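Local coordinates for NH(3)-dependent NAD(+) synthetase (Francisella tularensis subsp. holarctica LVS, PDB 3FIU), which belongs to the NAD synthase family, pairs two subunits of alpha/beta fold in its assembly, and holds adenosine monophosphate, pyrophosphate and magnesium in one pocket, at residues 16-20 against 163-167; 41-45 against 142-147; 61-66 against 120-124; 69-73 against 186-190. One frame throughout, in Å; residues are numbered along the deposited sequence. Where two conformers were deposited one is given.

From the N terminus, helix 9-25 brings in residues 16-20. They meet the loop 163-167 in contact 1, which closes the widest of three nested loops. Inside it, contact 2 joins the start of helix 40-51 to residues 142-147. Inside that, contact 3 joins the loop after strand 56-60 to helix 113-135. Contact 4 crosses all three, because 69-73 lies within each loop while its partner, 186-190, lies beyond them. It ties helix 68-81 to helix 185-189. Contacts 1 and 2 touch, as do 2 and 4. The centres of contacts 2 and 3 are about 17 Å apart, and both reach the same adenosine monophosphate.

Contact 1. Residues 16-20 against 163-167; sequences LVNWL and ILPLV
Residues 16-20 are an alpha-helical turn inside helix 9-25, with Leu-20 N hydrogen-bonded to Leu-16 O at 2.7 Å. Residues 163-167 are a loop. Ile-163 is extended, and a type I beta turn runs from Leu-164 to Val-167. The backbones come nearest at Leu-16 and Pro-165, with CA atoms 6.7 Å apart. Trp-19 points toward the loop with chi1 t and chi2 near 80°. This puts CD1 of Ile-163 (tt) over one face of the six-membered ring of Trp-19, 3.9 Å from its centroid, a CH-pi contact. Trp-19 CZ3 is 3.9 Å from Pro-165 CB. This is buried apolar packing at the flank of the alpha/beta fold with its parallel sheet, an N-terminal helix against the loop before helix 171-180. Helix 40-51 adds Leu-48, which touches Leu-16, Leu-20 and Leu-166. Phe-249 and Thr-246 of the second subunit pack on Leu-16 and Trp-19. Leu-20 is mt; its CD2 lies 3.8 Å from Ile-163 CD1 and 4.0 Å from Pro-165 CB. Leu-16 sits between rotamer wells (chi1 -134°, chi2 29°). Its CG is 4.1 Å from Pro-165 CB, its CD1 3.5 Å from Pro-165 O. Leu-166, also mt, brings CD2 to 4.5 Å from Leu-16 CD2.

Contact 2. Residues 41-45 against 142-147; sequences DSAVA and TDNACE. With MG (magnesium ion), chain E; POP (pyrophosphate 2-), chain H; AMP (adenosine monophosphate), chain G.
Residues 41-45 lie in the first turns of helix 40-51 and begin with the last two residues of the PP-loop motif SGGIDS. They face a loop that enters helix 145-150. The backbones are nearest at Ser-42 and Thr-142, with CA atoms 5.5 Å apart. Asp-41 has chi1 m and points toward the loop. Its OD2 binds magnesium at 2.1 Å, and Glu-147 OE1 binds the same ion at 2.2 Å. AMP O1P, two pyrophosphate oxygens and a water complete six ligands. Asp-41 OD1 forms a salt bridge with Lys-171 and accepts from Asn-144 ND2 at 3.0 Å. Ser-42, chi1 p, donates hydrogen bonds from N (2.8 Å) and OG (2.7 Å) to pyrophosphate O1. Its CB also lies 3.8 Å from Thr-142 CG2. One turn on, Ala-45 CB packs 4.1 Å from that same Thr-142 CG2. Across from them, Asn-144 and Glu-147 make a capping box: Glu-147 N donates to Asn-144 OD1 at 2.9 Å, and Asn-144 N to Glu-147 OE2 at 3.0 Å.

Contact 3. Residues 61-66 against 120-124; sequences LPSDNN and QARLR. With AMP (adenosine monophosphate), chain G.
The guanidinium of Arg-124 works in two directions: one face lies over C5 of AMP, while its edge bonds to the backbone of Leu-61. Residues 61-66 follow strand 56-60 of the parallel sheet, and they form part of the AMP pocket with helix 113-135, which carries 120-124. Leu-61 bends at psi 65°, Pro-62 and Ser-63 are extended, and a type I beta turn runs from Ser-63 to Asn-66, closed by Asn-66 N to Ser-63 O at 3.1 Å. CA atoms pair Leu-61 with Arg-124 at 6.7 Å and Ser-63 with Gln-120 at 7.7 Å. The CA-to-CB bond of Arg-124 is sideways, and the long side chain (chi1 m, chi2 and chi3 t) carries the guanidinium to Leu-61. Arg-124 NE donates to Leu-61 O at 2.7 Å and NH2 to the same oxygen at 3.0 Å. Gln-120 points toward the loop, with NE2 3.2 Å from Ser-63 OG. Leu-61 thus serves both partners: its O accepts from Arg-124, and its N donates to AMP N1 at 2.9 Å.

Contact 4. Residues 69-73 against 186-190; sequences QDMQD and NILDK
A salt-bridge network of Asp-70, Asp-73 and Lys-190 joins helix 68-81 to the C-terminal end of helix 185-189. Both segments are helical, except that Lys-190 is the first residue to leave helical angles. The CA atoms of Asp-73 and Ile-187 are the nearest pair, at 6.8 Å. The ionic part centres on Lys-190 NZ, which is 2.7 Å from Asp-70 OD1 and 2.7 Å from Asp-73 OD1. Lys-190 has chi1 p, and both aspartates have chi1 m. Asp-70 and Asp-73 are three residues apart, so their carboxylates lie on one side of the helix. Among hydrogen bonds from neutral amide donors, Asn-186 ND2 (chi1 t) donates to Asp-73 OD1 at 2.7 Å. Gln-69 NE2 gives to Asp-73 OD2 at 2.7 Å, so both carboxylate oxygens are engaged. Lys-190 NZ has a further hydrogen bond to Gly-38 O of the PP-loop. The packing part is Ile-187, mt, which also touches Ile-40 and Ala-43 of helix 40-51. Ile-187 CG1 meets Asp-73 CB at 3.8 Å, and Ile-187 CD1 lies 3.7 Å from Asp-73 O.

Contact 1. Residues 16-20 against 163-167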
loop_
_atom_site.group_PDB
_atom_site.type_symbol
_atom_site.label_atom_id
_atom_site.label_comp_id
_atom_site.label_asym_id
_atom_site.label_seq_id
_atom_site.Cartn_x
_atom_site.Cartn_y
_atom_site.Cartn_z
ATOM N N LEU A 16 24.714 4.449 -5.316
ATOM C CA LEU A 16 23.286 4.234 -5.474
ATOM C C LEU A 16 22.971 3.399 -6.712
ATOM O O LEU A 16 22.152 2.472 -6.661
ATOM C CB LEU A 16 22.607 5.594 -5.537
ATOM C CG LEU A 16 21.349 5.814 -4.715
ATOM C CD1 LEU A 16 21.312 4.951 -3.437
ATOM C CD2 LEU A 16 21.210 7.301 -4.426
ATOM N N VAL A 17 23.651 3.707 -7.822
ATOM C CA VAL A 17 23.489 2.958 -9.074
ATOM C C VAL A 17 23.882 1.477 -8.886
ATOM O O VAL A 17 23.173 0.567 -9.342
ATOM C CB VAL A 17 24.299 3.611 -10.253
ATOM C CG1 VAL A 17 24.263 2.725 -11.476
ATOM C CG2 VAL A 17 23.730 5.005 -10.610
ATOM N N ASN A 18 25.008 1.247 -8.217
ATOM C CA ASN A 18 25.470 -0.118 -7.936
ATOM C C ASN A 18 24.453 -0.862 -7.067
ATOM O O ASN A 18 24.078 -2.001 -7.371
ATOM C CB ASN A 18 26.827 -0.097 -7.231
ATOM C CG ASN A 18 27.973 0.342 -8.143
ATOM O OD1 ASN A 18 27.904 0.208 -9.367
ATOM N ND2 ASN A 18 29.040 0.861 -7.539
ATOM N N TRP A 19 23.985 -0.177 -6.019
ATOM C CA TRP A 19 22.977 -0.720 -5.104
ATOM C C TRP A 19 21.644 -1.009 -5.809
ATOM O O TRP A 19 21.056 -2.081 -5.627
ATOM C CB TRP A 19 22.805 0.218 -3.915
ATOM C CG TRP A 19 21.742 -0.207 -2.928
ATOM C CD1 TRP A 19 21.864 -1.146 -1.946
ATOM C CD2 TRP A 19 20.402 0.298 -2.841
ATOM N NE1 TRP A 19 20.682 -1.256 -1.239
ATOM C CE2 TRP A 19 19.770 -0.378 -1.768
ATOM C CE3 TRP A 19 19.682 1.271 -3.552
ATOM C CZ2 TRP A 19 18.449 -0.128 -1.404
ATOM C CZ3 TRP A 19 18.362 1.525 -3.195
ATOM C CH2 TRP A 19 17.763 0.834 -2.115
ATOM N N LEU A 20 21.166 -0.071 -6.618
ATOM C CA LEU A 20 19.962 -0.317 -7.393
ATOM C C LEU A 20 20.124 -1.547 -8.278
ATOM O O LEU A 20 19.244 -2.421 -8.302
ATOM C CB LEU A 20 19.577 0.901 -8.239
ATOM C CG LEU A 20 18.890 2.048 -7.511
ATOM C CD1 LEU A 20 18.834 3.260 -8.427
ATOM C CD2 LEU A 20 17.490 1.671 -6.970
ATOM N N ILE A 163 11.510 -0.258 -3.499
ATOM C CA ILE A 163 12.881 0.170 -3.248
ATOM C C ILE A 163 12.910 1.692 -3.194
ATOM O O ILE A 163 12.251 2.352 -4.015
ATOM C CB ILE A 163 13.862 -0.405 -4.321
ATOM C CG1 ILE A 163 15.315 -0.122 -3.940
ATOM C CG2 ILE A 163 13.528 0.115 -5.739
ATOM C CD1 ILE A 163 16.319 -1.076 -4.664
ATOM N N LEU A 164 13.646 2.219 -2.215
ATOM C CA LEU A 164 13.691 3.649 -1.925
ATOM C C LEU A 164 15.138 4.166 -1.949
ATOM O O LEU A 164 15.789 4.287 -0.901
ATOM C CB LEU A 164 13.005 3.954 -0.562
ATOM C CG LEU A 164 11.521 3.583 -0.329
ATOM C CD1 LEU A 164 11.046 4.006 1.078
ATOM C CD2 LEU A 164 10.598 4.203 -1.376
ATOM N N PRO A 165 15.652 4.486 -3.146
ATOM C CA PRO A 165 17.053 4.946 -3.234
ATOM C C PRO A 165 17.342 6.319 -2.614
ATOM O O PRO A 165 18.497 6.598 -2.301
ATOM C CB PRO A 165 17.329 4.983 -4.747
ATOM C CG PRO A 165 15.969 5.231 -5.377
ATOM C CD PRO A 165 14.974 4.465 -4.468
ATOM N N LEU A 166 16.336 7.188 -2.461
ATOM C CA LEU A 166 16.593 8.563 -2.045
ATOM C C LEU A 166 16.320 8.811 -0.563
ATOM O O LEU A 166 16.492 9.930 -0.073
ATOM C CB LEU A 166 15.781 9.584 -2.887
ATOM C CG LEU A 166 15.895 9.435 -4.418
ATOM C CD1 LEU A 166 15.083 10.533 -5.080
ATOM C CD2 LEU A 166 17.321 9.490 -4.895
ATOM N N VAL A 167 15.889 7.777 0.149
ATOM C CA VAL A 167 15.241 8.001 1.450
ATOM C C VAL A 167 16.227 8.475 2.548
ATOM O O VAL A 167 15.804 9.029 3.547
ATOM C CB VAL A 167 14.415 6.737 1.864
ATOM C CG1 VAL A 167 15.345 5.616 2.367
ATOM C CG2 VAL A 167 13.278 7.087 2.868
#

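Contact 2. Residues 41-45 against 142-147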
loop_
_atom_site.group_PDB
_atom_site.type_symbol
_atom_site.label_atom_id
_atom_site.label_comp_id
_atom_site.label_asym_id
_atom_site.label_seq_id
_atom_site.Cartn_x
_atom_site.Cartn_y
_atom_site.Cartn_z
ATOM N N ASP A 41 12.536 14.790 -7.339
ATOM C CA ASP A 41 12.778 13.481 -6.670
ATOM C C ASP A 41 12.640 12.365 -7.684
ATOM O O ASP A 41 13.507 11.497 -7.795
ATOM C CB ASP A 41 11.789 13.208 -5.514
ATOM C CG ASP A 41 11.876 14.219 -4.378
ATOM O OD1 ASP A 41 12.971 14.767 -4.118
ATOM O OD2 ASP A 41 10.806 14.440 -3.733
ATOM N N SER A 42 11.544 12.391 -8.448
ATOM C CA SER A 42 11.334 11.323 -9.433
ATOM C C SER A 42 12.293 11.474 -10.608
ATOM O O SER A 42 12.740 10.463 -11.167
ATOM C CB SER A 42 9.880 11.247 -9.914
ATOM O OG SER A 42 9.436 12.525 -10.381
ATOM N N ALA A 43 12.651 12.717 -10.947
ATOM C CA ALA A 43 13.645 12.936 -12.006
ATOM C C ALA A 43 15.000 12.270 -11.650
ATOM O O ALA A 43 15.618 11.539 -12.466
ATOM C CB ALA A 43 13.808 14.426 -12.296
ATOM N N VAL A 44 15.475 12.546 -10.437
ATOM C CA VAL A 44 16.753 11.984 -9.961
ATOM C C VAL A 44 16.676 10.455 -9.892
ATOM O O VAL A 44 17.565 9.752 -10.394
ATOM C CB VAL A 44 17.164 12.624 -8.592
ATOM C CG1 VAL A 44 18.364 11.877 -7.936
ATOM C CG2 VAL A 44 17.508 14.146 -8.764
ATOM N N ALA A 45 15.632 9.939 -9.244
ATOM C CA ALA A 45 15.438 8.491 -9.141
ATOM C C ALA A 45 15.428 7.792 -10.531
ATOM O O ALA A 45 16.111 6.766 -10.727
ATOM C CB ALA A 45 14.150 8.203 -8.356
ATOM N N THR A 142 10.163 7.335 -4.538
ATOM C CA THR A 142 11.020 8.526 -4.686
ATOM C C THR A 142 11.186 9.334 -3.395
ATOM O O THR A 142 11.814 10.396 -3.414
ATOM C CB THR A 142 10.471 9.473 -5.759
ATOM O OG1 THR A 142 9.216 9.976 -5.322
ATOM C CG2 THR A 142 10.318 8.755 -7.130
ATOM N N ASP A 143 10.598 8.851 -2.297
ATOM C CA ASP A 143 10.671 9.532 -0.964
ATOM C C ASP A 143 12.122 9.878 -0.604
ATOM O O ASP A 143 13.009 9.015 -0.672
ATOM C CB ASP A 143 10.062 8.658 0.134
ATOM C CG ASP A 143 8.666 8.148 -0.233
ATOM O OD1 ASP A 143 7.675 8.692 0.294
ATOM O OD2 ASP A 143 8.556 7.228 -1.079
ATOM N N ASN A 144 12.358 11.146 -0.248
ATOM C CA ASN A 144 13.667 11.572 0.239
ATOM C C ASN A 144 13.576 11.653 1.780
ATOM O O ASN A 144 12.482 11.434 2.340
ATOM C CB ASN A 144 14.095 12.915 -0.386
ATOM C CG ASN A 144 13.101 14.033 -0.111
ATOM O OD1 ASN A 144 12.713 14.255 1.027
ATOM N ND2 ASN A 144 12.672 14.734 -1.167
ATOM N N ALA A 145 14.693 11.941 2.464
ATOM C CA ALA A 145 14.680 11.945 3.946
ATOM C C ALA A 145 13.708 12.954 4.544
ATOM O O ALA A 145 13.128 12.685 5.615
ATOM C CB ALA A 145 16.081 12.123 4.533
ATOM N N CYS A 146 13.516 14.087 3.859
ATOM C CA CYS A 146 12.557 15.120 4.324
ATOM C C CYS A 146 11.105 14.650 4.286
ATOM O O CYS A 146 10.383 14.715 5.298
ATOM C CB CYS A 146 12.683 16.410 3.529
ATOM S SG CYS A 146 14.356 17.134 3.514
ATOM N N GLU A 147 10.663 14.199 3.107
ATOM C CA GLU A 147 9.317 13.634 2.972
ATOM C C GLU A 147 9.085 12.493 3.950
ATOM O O GLU A 147 8.041 12.448 4.617
ATOM C CB GLU A 147 9.071 13.173 1.538
ATOM C CG GLU A 147 9.353 14.259 0.552
ATOM C CD GLU A 147 9.379 13.760 -0.899
ATOM O OE1 GLU A 147 8.751 14.433 -1.721
ATOM O OE2 GLU A 147 9.972 12.708 -1.200
HETATM MG MG MG E . 8.704 14.252 -3.911
HETATM P P1 POP H . 8.642 14.801 -7.142
HETATM O O1 POP H . 9.450 14.184 -8.257
HETATM O O2 POP H . 8.531 13.870 -5.968
HETATM O O3 POP H . 7.248 15.245 -7.557
HETATM O O POP H . 9.468 16.089 -6.598
HETATM P P2 POP H . 8.913 17.054 -5.433
HETATM O O4 POP H . 8.765 16.259 -4.145
HETATM O O5 POP H . 10.040 18.040 -5.310
HETATM O O6 POP H . 7.633 17.761 -5.808
HETATM P P AMP G . 5.339 14.437 -4.538
HETATM O O1P AMP G . 6.516 14.198 -3.610
HETATM O O2P AMP G . 3.991 14.251 -3.823
HETATM O O3P AMP G . 5.363 15.630 -5.428
HETATM O "O5'" AMP G . 5.296 13.153 -5.538
HETATM C "C5'" AMP G . 5.554 11.839 -5.002
HETATM C "C4'" AMP G . 5.766 10.887 -6.166
HETATM O "O4'" AMP G . 4.523 10.533 -6.785
HETATM C "C3'" AMP G . 6.572 11.493 -7.308
HETATM O "O3'" AMP G . 7.953 11.424 -6.980
HETATM C "C2'" AMP G . 6.198 10.576 -8.469
HETATM O "O2'" AMP G . 6.997 9.373 -8.469
HETATM C "C1'" AMP G . 4.733 10.245 -8.171
HETATM N N9 AMP G . 3.870 11.172 -8.940
HETATM C C8 AMP G . 3.265 12.303 -8.489
HETATM N N7 AMP G . 2.561 12.912 -9.480
HETATM C C5 AMP G . 2.749 12.168 -10.596
HETATM C C6 AMP G . 2.271 12.237 -11.990
HETATM N N6 AMP G . 1.497 13.269 -12.402
HETATM N N1 AMP G . 2.677 11.243 -12.801
HETATM C C2 AMP G . 3.471 10.221 -12.423
HETATM N N3 AMP G . 3.939 10.072 -11.152
HETATM C C4 AMP G . 3.593 11.018 -10.234
HETATM O O HOH W 1 8.913 12.055 -3.511
#

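Contact 3. Residues 61-66 against 120-124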
loop_
_atom_site.group_PDB
_atom_site.type_symbol
_atom_site.label_atom_id
_atom_site.label_comp_id
_atom_site.label_asym_id
_atom_site.label_seq_id
_atom_site.Cartn_x
_atom_site.Cartn_y
_atom_site.Cartn_z
ATOM N N LEU A 61 1.379 10.165 -15.199
ATOM C CA LEU A 61 0.034 9.813 -14.743
ATOM C C LEU A 61 -0.738 11.042 -14.285
ATOM O O LEU A 61 -1.095 11.162 -13.092
ATOM C CB LEU A 61 0.122 8.753 -13.612
ATOM C CG LEU A 61 0.850 7.487 -14.053
ATOM C CD1 LEU A 61 1.174 6.548 -12.862
ATOM C CD2 LEU A 61 -0.065 6.782 -15.057
ATOM N N PRO A 62 -1.016 11.960 -15.226
ATOM C CA PRO A 62 -1.699 13.186 -14.815
ATOM C C PRO A 62 -3.169 13.010 -14.425
ATOM O O PRO A 62 -3.887 12.172 -14.986
ATOM C CB PRO A 62 -1.578 14.079 -16.052
ATOM C CG PRO A 62 -1.395 13.147 -17.195
ATOM C CD PRO A 62 -0.720 11.935 -16.677
ATOM N N SER A 63 -3.624 13.819 -13.480
ATOM C CA SER A 63 -5.056 14.014 -13.290
ATOM C C SER A 63 -5.379 15.417 -13.804
ATOM O O SER A 63 -4.483 16.162 -14.173
ATOM C CB SER A 63 -5.411 13.905 -11.820
ATOM O OG SER A 63 -4.823 14.997 -11.104
ATOM N N ASP A 64 -6.649 15.792 -13.834
ATOM C CA ASP A 64 -6.976 17.133 -14.306
ATOM C C ASP A 64 -6.411 18.219 -13.392
ATOM O O ASP A 64 -6.266 19.341 -13.828
ATOM C CB ASP A 64 -8.483 17.284 -14.507
ATOM C CG ASP A 64 -8.981 16.497 -15.713
ATOM O OD1 ASP A 64 -8.148 15.960 -16.490
ATOM O OD2 ASP A 64 -10.208 16.416 -15.880
ATOM N N ASN A 65 -6.059 17.883 -12.148
ATOM C CA ASN A 65 -5.457 18.859 -11.208
ATOM C C ASN A 65 -4.027 19.254 -11.558
ATOM O O ASN A 65 -3.549 20.336 -11.155
ATOM C CB ASN A 65 -5.459 18.327 -9.771
ATOM C CG ASN A 65 -6.849 17.967 -9.282
ATOM O OD1 ASN A 65 -7.493 18.744 -8.564
ATOM N ND2 ASN A 65 -7.322 16.781 -9.672
ATOM N N ASN A 66 -3.341 18.376 -12.288
ATOM C CA ASN A 66 -1.917 18.564 -12.611
ATOM C C ASN A 66 -1.695 19.639 -13.670
ATOM O O ASN A 66 -2.548 19.876 -14.527
ATOM C CB ASN A 66 -1.264 17.252 -13.072
ATOM C CG ASN A 66 -1.066 16.257 -11.932
ATOM O OD1 ASN A 66 -0.199 16.422 -11.078
ATOM N ND2 ASN A 66 -1.858 15.225 -11.925
ATOM N N GLN A 120 -5.697 9.711 -5.566
ATOM C CA GLN A 120 -4.918 9.787 -6.815
ATOM C C GLN A 120 -3.550 9.165 -6.638
ATOM O O GLN A 120 -3.051 8.504 -7.550
ATOM C CB GLN A 120 -4.831 11.212 -7.356
ATOM C CG GLN A 120 -6.196 11.764 -7.712
ATOM C CD GLN A 120 -6.196 13.185 -8.265
ATOM O OE1 GLN A 120 -7.211 13.649 -8.810
ATOM N NE2 GLN A 120 -5.096 13.870 -8.135
ATOM N N ALA A 121 -2.931 9.346 -5.473
ATOM C CA ALA A 121 -1.607 8.742 -5.256
ATOM C C ALA A 121 -1.673 7.210 -5.259
ATOM O O ALA A 121 -0.782 6.552 -5.728
ATOM C CB ALA A 121 -1.010 9.223 -3.927
ATOM N N ARG A 122 -2.749 6.658 -4.720
ATOM C CA ARG A 122 -2.934 5.227 -4.671
ATOM C C ARG A 122 -3.290 4.686 -6.067
ATOM O O ARG A 122 -2.896 3.599 -6.403
ATOM C CB ARG A 122 -4.046 4.908 -3.676
ATOM C CG ARG A 122 -3.592 5.250 -2.229
ATOM C CD ARG A 122 -4.712 5.028 -1.216
ATOM N NE ARG A 122 -4.161 5.366 0.111
ATOM C CZ ARG A 122 -4.718 6.179 0.996
ATOM N NH1 ARG A 122 -5.933 6.677 0.775
ATOM N NH2 ARG A 122 -4.066 6.440 2.144
ATOM N N LEU A 123 -4.041 5.443 -6.849
ATOM C CA LEU A 123 -4.206 5.062 -8.257
ATOM C C LEU A 123 -2.861 4.957 -8.983
ATOM O O LEU A 123 -2.613 3.996 -9.733
ATOM C CB LEU A 123 -5.096 6.044 -9.004
ATOM C CG LEU A 123 -6.595 5.844 -8.857
ATOM C CD1 LEU A 123 -7.287 6.966 -9.599
ATOM C CD2 LEU A 123 -7.017 4.471 -9.407
ATOM N N ARG A 124 -1.982 5.939 -8.772
ATOM C CA ARG A 124 -0.661 5.873 -9.394
ATOM C C ARG A 124 0.103 4.622 -8.958
ATOM O O ARG A 124 0.739 3.992 -9.772
ATOM C CB ARG A 124 0.149 7.151 -9.096
ATOM C CG ARG A 124 -0.481 8.361 -9.833
ATOM C CD ARG A 124 0.434 9.604 -9.923
ATOM N NE ARG A 124 -0.338 10.705 -10.510
ATOM C CZ ARG A 124 -0.942 11.672 -9.817
ATOM N NH1 ARG A 124 -0.843 11.744 -8.487
ATOM N NH2 ARG A 124 -1.647 12.588 -10.458
HETATM P P AMP G . 5.339 14.437 -4.538
HETATM O O1P AMP G . 6.516 14.198 -3.610
HETATM O O2P AMP G . 3.991 14.251 -3.823
HETATM O O3P AMP G . 5.363 15.630 -5.428
HETATM O "O5'" AMP G . 5.296 13.153 -5.538
HETATM C "C5'" AMP G . 5.554 11.839 -5.002
HETATM C "C4'" AMP G . 5.766 10.887 -6.166
HETATM O "O4'" AMP G . 4.523 10.533 -6.785
HETATM C "C3'" AMP G . 6.572 11.493 -7.308
HETATM O "O3'" AMP G . 7.953 11.424 -6.980
HETATM C "C2'" AMP G . 6.198 10.576 -8.469
HETATM O "O2'" AMP G . 6.997 9.373 -8.469
HETATM C "C1'" AMP G . 4.733 10.245 -8.171
HETATM N N9 AMP G . 3.870 11.172 -8.940
HETATM C C8 AMP G . 3.265 12.303 -8.489
HETATM N N7 AMP G . 2.561 12.912 -9.480
HETATM C C5 AMP G . 2.749 12.168 -10.596
HETATM C C6 AMP G . 2.271 12.237 -11.990
HETATM N N6 AMP G . 1.497 13.269 -12.402
HETATM N N1 AMP G . 2.677 11.243 -12.801
HETATM C C2 AMP G . 3.471 10.221 -12.423
HETATM N N3 AMP G . 3.939 10.072 -11.152
HETATM C C4 AMP G . 3.593 11.018 -10.234
#

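Contact 4. Residues 69-73 against 186-190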
loop_
_atom_site.group_PDB
_atom_site.type_symbol
_atom_site.label_atom_id
_atom_site.label_comp_id
_atom_site.label_asym_id
_atom_site.label_seq_id
_atom_site.Cartn_x
_atom_site.Cartn_y
_atom_site.Cartn_z
ATOM N N GLN A 69 2.712 21.832 -17.601
ATOM C CA GLN A 69 4.173 22.008 -17.643
ATOM C C GLN A 69 4.897 20.853 -16.981
ATOM O O GLN A 69 6.019 20.511 -17.362
ATOM C CB GLN A 69 4.591 23.312 -16.967
ATOM C CG GLN A 69 6.068 23.651 -17.177
ATOM C CD GLN A 69 6.447 23.624 -18.635
ATOM O OE1 GLN A 69 5.784 24.248 -19.469
ATOM N NE2 GLN A 69 7.506 22.890 -18.963
ATOM N N ASP A 70 4.258 20.259 -15.980
ATOM C CA ASP A 70 4.885 19.190 -15.226
ATOM C C ASP A 70 4.934 17.899 -16.055
ATOM O O ASP A 70 5.915 17.175 -15.992
ATOM C CB ASP A 70 4.181 18.998 -13.883
ATOM C CG ASP A 70 4.411 20.185 -12.935
ATOM O OD1 ASP A 70 5.428 20.933 -13.074
ATOM O OD2 ASP A 70 3.577 20.370 -12.052
ATOM N N MET A 71 3.869 17.633 -16.825
ATOM C CA MET A 71 3.893 16.550 -17.788
ATOM C C MET A 71 4.967 16.807 -18.840
ATOM O O MET A 71 5.698 15.887 -19.207
ATOM C CB MET A 71 2.543 16.370 -18.476
ATOM C CG MET A 71 2.495 15.175 -19.427
ATOM S SD MET A 71 1.025 15.212 -20.476
ATOM C CE MET A 71 1.624 16.362 -21.681
ATOM N N GLN A 72 5.048 18.055 -19.330
ATOM C CA GLN A 72 6.036 18.395 -20.382
ATOM C C GLN A 72 7.478 18.221 -19.918
ATOM O O GLN A 72 8.319 17.713 -20.661
ATOM C CB GLN A 72 5.784 19.807 -20.972
ATOM C CG GLN A 72 4.385 19.930 -21.576
ATOM C CD GLN A 72 4.058 21.297 -22.141
ATOM O OE1 GLN A 72 3.627 21.397 -23.289
ATOM N NE2 GLN A 72 4.208 22.350 -21.331
ATOM N N ASP A 73 7.747 18.624 -18.674
ATOM C CA ASP A 73 9.092 18.461 -18.100
ATOM C C ASP A 73 9.459 16.991 -17.921
ATOM O O ASP A 73 10.594 16.590 -18.171
ATOM C CB ASP A 73 9.184 19.179 -16.754
ATOM C CG ASP A 73 9.248 20.700 -16.887
ATOM O OD1 ASP A 73 9.077 21.388 -15.834
ATOM O OD2 ASP A 73 9.431 21.205 -18.016
ATOM N N ASN A 186 14.435 23.436 -15.796
ATOM C CA ASN A 186 13.146 23.769 -15.161
ATOM C C ASN A 186 12.778 22.882 -13.980
ATOM O O ASN A 186 12.127 23.344 -13.032
ATOM C CB ASN A 186 11.970 23.800 -16.132
ATOM C CG ASN A 186 10.819 24.602 -15.578
ATOM O OD1 ASN A 186 10.983 25.770 -15.244
ATOM N ND2 ASN A 186 9.674 23.976 -15.413
ATOM N N ILE A 187 13.212 21.626 -14.035
ATOM C CA ILE A 187 12.979 20.683 -12.924
ATOM C C ILE A 187 13.860 21.076 -11.735
ATOM O O ILE A 187 13.390 21.097 -10.590
ATOM C CB ILE A 187 13.248 19.254 -13.377
ATOM C CG1 ILE A 187 12.226 18.884 -14.487
ATOM C CG2 ILE A 187 13.179 18.246 -12.183
ATOM C CD1 ILE A 187 12.505 17.513 -15.129
ATOM N N LEU A 188 15.124 21.410 -12.016
ATOM C CA LEU A 188 16.036 21.932 -10.983
ATOM C C LEU A 188 15.477 23.175 -10.289
ATOM O O LEU A 188 15.630 23.332 -9.092
ATOM C CB LEU A 188 17.428 22.248 -11.573
ATOM C CG LEU A 188 18.286 21.066 -12.090
ATOM C CD1 LEU A 188 19.632 21.542 -12.640
ATOM C CD2 LEU A 188 18.497 19.984 -11.015
ATOM N N ASP A 189 14.853 24.059 -11.059
ATOM C CA ASP A 189 14.504 25.395 -10.570
ATOM C C ASP A 189 13.107 25.528 -9.995
ATOM O O ASP A 189 12.835 26.510 -9.284
ATOM C CB ASP A 189 14.672 26.440 -11.691
ATOM C CG ASP A 189 16.117 26.622 -12.115
ATOM O OD1 ASP A 189 17.025 26.051 -11.477
ATOM O OD2 ASP A 189 16.352 27.326 -13.120
ATOM N N LYS A 190 12.217 24.588 -10.319
ATOM C CA LYS A 190 10.806 24.720 -9.941
ATOM C C LYS A 190 10.609 24.463 -8.453
ATOM O O LYS A 190 11.435 23.822 -7.819
ATOM C CB LYS A 190 9.871 23.841 -10.788
ATOM C CG LYS A 190 9.936 22.349 -10.530
ATOM C CD LYS A 190 8.754 21.558 -11.242
ATOM C CE LYS A 190 8.817 21.643 -12.767
ATOM N NZ LYS A 190 8.082 20.529 -13.470
#